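PDB 1X0G: IscA from Thermosynechococcus elongatus, which binds a [2Fe-2S] cluster and probably serves as a scaffold on which iron-sulfur clusters are built before transfer to other proteins. Local coordinates for the interface of chains A and B and the interface of chains C and B. Sequence-based numbering; all coordinates share one arbitrary frame. Chains: chain A/B/C, IscA.

Contact 1: the interface of chains A and B. Residues chain A 11, 104, 107; chain B 81, 83, 86-89.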
loop_
_atom_site.group_PDB
_atom_site.type_symbol
_atom_site.label_atom_id
_atom_site.label_comp_id
_atom_site.label_asym_id
_atom_site.label_seq_id
_atom_site.Cartn_x
_atom_site.Cartn_y
_atom_site.Cartn_z
ATOM N N GLU A 11 9.074 -0.476 -22.094
ATOM C CA GLU A 11 8.499 0.766 -21.784
ATOM C C GLU A 11 9.621 1.657 -21.421
ATOM O O GLU A 11 9.719 2.780 -21.900
ATOM C CB GLU A 11 7.532 0.654 -20.635
ATOM C CG GLU A 11 7.156 2.021 -20.051
ATOM C CD GLU A 11 6.486 2.996 -21.044
ATOM O OE1 GLU A 11 6.168 2.619 -22.207
ATOM O OE2 GLU A 11 6.259 4.164 -20.627
ATOM N N GLY A 104 0.544 7.468 -13.980
ATOM C CA GLY A 104 0.115 7.295 -15.363
ATOM C C GLY A 104 0.472 8.407 -16.345
ATOM O O GLY A 104 -0.004 8.384 -17.504
ATOM N N PHE A 107 1.652 8.147 -19.951
ATOM C CA PHE A 107 0.560 7.851 -20.893
ATOM C C PHE A 107 -0.389 9.038 -21.228
ATOM O O PHE A 107 -1.140 8.983 -22.212
ATOM C CB PHE A 107 -0.244 6.624 -20.395
ATOM C CG PHE A 107 -0.812 5.754 -21.514
ATOM C CD1 PHE A 107 -0.027 4.803 -22.156
ATOM C CD2 PHE A 107 -2.123 5.879 -21.914
ATOM C CE1 PHE A 107 -0.541 3.995 -23.193
ATOM C CE2 PHE A 107 -2.628 5.072 -22.958
ATOM C CZ PHE A 107 -1.828 4.124 -23.577
ATOM N N TYR B 81 4.799 -3.771 -16.069
ATOM C CA TYR B 81 4.170 -2.723 -16.770
ATOM C C TYR B 81 2.953 -3.164 -17.524
ATOM O O TYR B 81 3.026 -4.079 -18.258
ATOM C CB TYR B 81 5.148 -2.210 -17.789
ATOM C CG TYR B 81 4.571 -1.052 -18.520
ATOM C CD1 TYR B 81 4.637 0.229 -17.976
ATOM C CD2 TYR B 81 3.906 -1.230 -19.727
ATOM C CE1 TYR B 81 4.066 1.322 -18.651
ATOM C CE2 TYR B 81 3.358 -0.153 -20.427
ATOM C CZ TYR B 81 3.442 1.115 -19.872
ATOM O OH TYR B 81 2.906 2.183 -20.532
ATOM N N GLU B 83 -0.708 -2.155 -19.920
ATOM C CA GLU B 83 -1.653 -1.306 -20.572
ATOM C C GLU B 83 -3.080 -1.841 -20.410
ATOM O O GLU B 83 -3.416 -2.889 -20.928
ATOM C CB GLU B 83 -1.304 -1.278 -22.037
ATOM C CG GLU B 83 -1.304 0.089 -22.613
ATOM C CD GLU B 83 -0.282 0.171 -23.748
ATOM O OE1 GLU B 83 -0.728 0.382 -24.909
ATOM O OE2 GLU B 83 0.948 0.000 -23.493
ATOM N N MET B 86 -7.286 1.968 -18.976
ATOM C CA MET B 86 -6.835 3.223 -18.513
ATOM C C MET B 86 -5.521 3.633 -19.144
ATOM O O MET B 86 -5.045 4.715 -18.909
ATOM C CB MET B 86 -6.651 3.117 -17.027
ATOM C CG MET B 86 -7.855 2.523 -16.345
ATOM S SD MET B 86 -8.770 3.927 -15.838
ATOM C CE MET B 86 -7.535 4.538 -14.656
ATOM N N GLY B 87 -4.914 2.764 -19.931
ATOM C CA GLY B 87 -3.614 3.062 -20.514
ATOM C C GLY B 87 -2.501 2.382 -19.793
ATOM O O GLY B 87 -2.731 1.534 -18.954
ATOM N N GLY B 88 -1.281 2.765 -20.106
ATOM C CA GLY B 88 -0.131 2.159 -19.502
ATOM C C GLY B 88 0.309 2.779 -18.196
ATOM O O GLY B 88 0.183 3.999 -17.959
ATOM N N ALA B 89 0.849 1.921 -17.340
ATOM C CA ALA B 89 1.583 2.310 -16.149
ATOM C C ALA B 89 2.257 1.074 -15.593
ATOM O O ALA B 89 1.767 -0.074 -15.758
ATOM C CB ALA B 89 0.656 2.929 -15.095
#

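Contact 2: the interface of chains C and B. Residues chain C 33, 36-37, 41, 105; chain B 101-105.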
loop_
_atom_site.group_PDB
_atom_site.type_symbol
_atom_site.label_atom_id
_atom_site.label_comp_id
_atom_site.label_asym_id
_atom_site.label_seq_id
_atom_site.Cartn_x
_atom_site.Cartn_y
_atom_site.Cartn_z
ATOM N N GLN C 33 6.887 1.308 10.100
ATOM C CA GLN C 33 6.317 0.431 9.158
ATOM C C GLN C 33 4.868 0.827 8.908
ATOM O O GLN C 33 4.209 1.463 9.712
ATOM C CB GLN C 33 6.484 -0.991 9.641
ATOM C CG GLN C 33 5.594 -1.285 10.861
ATOM C CD GLN C 33 5.834 -2.710 11.490
ATOM O OE1 GLN C 33 6.094 -2.824 12.707
ATOM N NE2 GLN C 33 5.693 -3.767 10.676
ATOM N N GLU C 36 -2.134 0.025 10.457
ATOM C CA GLU C 36 -3.571 0.219 10.385
ATOM C C GLU C 36 -4.042 1.546 10.963
ATOM O O GLU C 36 -4.635 2.384 10.257
ATOM C CB GLU C 36 -4.273 -0.919 11.027
ATOM C CG GLU C 36 -3.787 -2.103 10.405
ATOM C CD GLU C 36 -4.647 -2.521 9.167
ATOM O OE1 GLU C 36 -5.877 -2.752 9.345
ATOM O OE2 GLU C 36 -4.100 -2.660 8.036
ATOM N N CYS C 37 -3.801 1.781 12.237
ATOM C CA CYS C 37 -4.004 3.145 12.777
ATOM C C CYS C 37 -3.058 4.050 11.980
ATOM O O CYS C 37 -1.920 3.651 11.741
ATOM C CB CYS C 37 -3.729 3.192 14.306
ATOM S SG CYS C 37 -4.849 2.098 15.105
ATOM N N ARG C 41 3.732 3.159 11.855
ATOM C CA ARG C 41 3.893 2.833 13.232
ATOM C C ARG C 41 5.399 2.715 13.440
ATOM O O ARG C 41 6.100 2.125 12.605
ATOM C CB ARG C 41 3.187 1.544 13.549
ATOM C CG ARG C 41 2.948 1.216 15.051
ATOM C CD ARG C 41 3.416 -0.241 15.208
ATOM N NE ARG C 41 3.635 -0.791 16.548
ATOM C CZ ARG C 41 2.649 -0.906 17.419
ATOM N NH1 ARG C 41 1.426 -0.486 17.071
ATOM N NH2 ARG C 41 2.883 -1.430 18.625
ATOM N N MET C 105 1.568 5.662 18.887
ATOM C CA MET C 105 2.579 4.859 18.198
ATOM C C MET C 105 2.377 4.846 16.680
ATOM O O MET C 105 3.237 4.361 15.942
ATOM C CB MET C 105 2.594 3.461 18.744
ATOM C CG MET C 105 3.058 3.423 20.179
ATOM S SD MET C 105 3.017 1.737 20.841
ATOM C CE MET C 105 1.460 1.093 20.075
ATOM N N CYS B 101 1.244 -3.202 10.196
ATOM C CA CYS B 101 1.218 -3.523 11.617
ATOM C C CYS B 101 -0.173 -3.124 12.262
ATOM O O CYS B 101 -0.739 -2.076 11.941
ATOM C CB CYS B 101 2.453 -2.943 12.228
ATOM S SG CYS B 101 2.440 -3.162 13.993
ATOM N N GLY B 102 -0.754 -3.998 13.084
ATOM C CA GLY B 102 -2.146 -3.810 13.542
ATOM C C GLY B 102 -2.081 -2.881 14.717
ATOM O O GLY B 102 -1.024 -2.383 15.065
ATOM N N CYS B 103 -3.202 -2.646 15.374
ATOM C CA CYS B 103 -3.269 -1.688 16.491
ATOM C C CYS B 103 -2.706 -2.306 17.757
ATOM O O CYS B 103 -2.996 -3.476 18.062
ATOM C CB CYS B 103 -4.697 -1.382 16.758
ATOM S SG CYS B 103 -4.825 0.065 17.799
ATOM N N GLY B 104 -1.954 -1.500 18.514
ATOM C CA GLY B 104 -1.299 -1.932 19.746
ATOM C C GLY B 104 -2.275 -1.930 20.916
ATOM O O GLY B 104 -1.891 -2.318 21.987
ATOM N N MET B 105 -3.534 -1.502 20.721
ATOM C CA MET B 105 -4.400 -1.262 21.857
ATOM C C MET B 105 -5.468 -2.296 22.096
ATOM O O MET B 105 -5.939 -2.917 21.166
ATOM C CB MET B 105 -5.174 0.027 21.681
ATOM C CG MET B 105 -4.389 1.351 21.740
ATOM S SD MET B 105 -3.000 1.481 22.891
ATOM C CE MET B 105 -1.748 0.886 21.737
HETATM O O HOH W 1 -1.456 0.376 13.654
#

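Contact 1: the interface of chains A and B
This patch belongs to the two-fold interface of chains A and B of IscA, a HesB/IscA family protein, and helps hold together what is probably the domain-swapped pair of the tetramer. The contact is apolar. No hydrogen bond or salt bridge crosses it. The C-terminal segment of chain A, just past the cluster-binding cysteines, lies against strands 78-84 and 87-93 of chain B. A:Phe107 buries the most surface here, 93 Å² under chain B. One face of its ring covers the start of strand 87-93. B:Gly87 CA sits over that face, 3.6 Å from the ring centroid, in a CH-pi contact. The backbone N of B:Gly88 lies above the same face, nearer the CD1 side of the rim. Neither glycine has a side chain to lift the ring off the backbone. The B:Glu83 side chain crosses that of A:Phe107 at about a right angle, and its carboxylate carbon CD is 3.9 Å from A:Phe107 CE1. An alanine in place of A:Phe107 would remove the ring and would probably loosen the C-terminal segment from the B:Gly87-B:Gly88 backbone. The second pairing comes from helix 6-16. A:Glu11 has CG anti to the backbone N (chi1 166°), which puts CG over the face of B:Tyr81, 3.8 Å from the ring centroid. The bend at chi2 (60°) turns the carboxylate over the hydroxyl end. It stacks nearly parallel to the phenol ring, the planes 12° apart. B:Glu83 OE2 lies at the edge of that ring, in its plane.

Contact 2: the interface of chains C and B
Sulfur and methyl groups form the apolar centre of this contact, where the C-terminal Cys-Gly-Cys motif of chain B meets the loop around C:Cys37. The patch probably belongs to the asymmetric IscA homodimer. These are the three conserved cysteines of the HesB/IscA family, and all three are [2Fe-2S] ligands. C:Cys37 SG lies 3.4 Å from B:Cys103 SG and meets it side-on, across the CB-SG bond of B:Cys103. The two sulfurs reach this point by different torsions: C:Cys37 SG is anti to its carbonyl carbon (chi1 -61°), while B:Cys103 SG is anti to its backbone N (chi1 -166°). Cluster-binding cysteines come from both chains, so the site probably takes ligands from both. Within chain B, B:Met105 N donates a long hydrogen bond of 3.6 Å to B:Cys103 SG, which may help orient the sulfur. Beyond the cysteines the two Met105 side chains cross obliquely, their CE methyls 3.6 Å apart. On the other flank B:Cys101 points SG at C:Arg41. The contact is made by the aliphatic CD, 3.3 Å from SG, and the guanidinium runs on toward the B:Gly102-B:Gly104 backbone. Its charge would probably help stabilise a thiolate at B:Cys101. From strand 28-34 of chain C, the C:Gln33 amide carbon CD packs on B:Cys101 CB. The polar rim is mainly backbone. C:Glu36 N donates to B:Cys101 O at 2.9 Å. The bond is nearly straight, 167° at H, and approaches almost along the C=O axis. Water 1 joins C:Cys37 N, 3.1 Å away, to the same carbonyl oxygen. B:Cys101 O is thus held by an amide and a water. C:Glu36 has CG anti to its carbonyl carbon, which lays it beside B:Cys101 O and B:Gly102 CA.

Contact 1 and contact 2 lie about 34 Å apart, measured between the centres of their C-alpha atoms. Chain B takes part in both, with different segments: strands 78-84 and 87-93 in contact 1, the C-terminal cysteine segment in contact 2. The same C-terminal segment recurs in contact 1 as A:Gly104 and A:Phe107. In the two-fold twin of contact 1 the tail of chain B packs on chain A, and this may influence how its cysteines are presented to chain C. Together the contacts suggest that the two-fold packing and the cluster-bearing asymmetric interface build the tetramer.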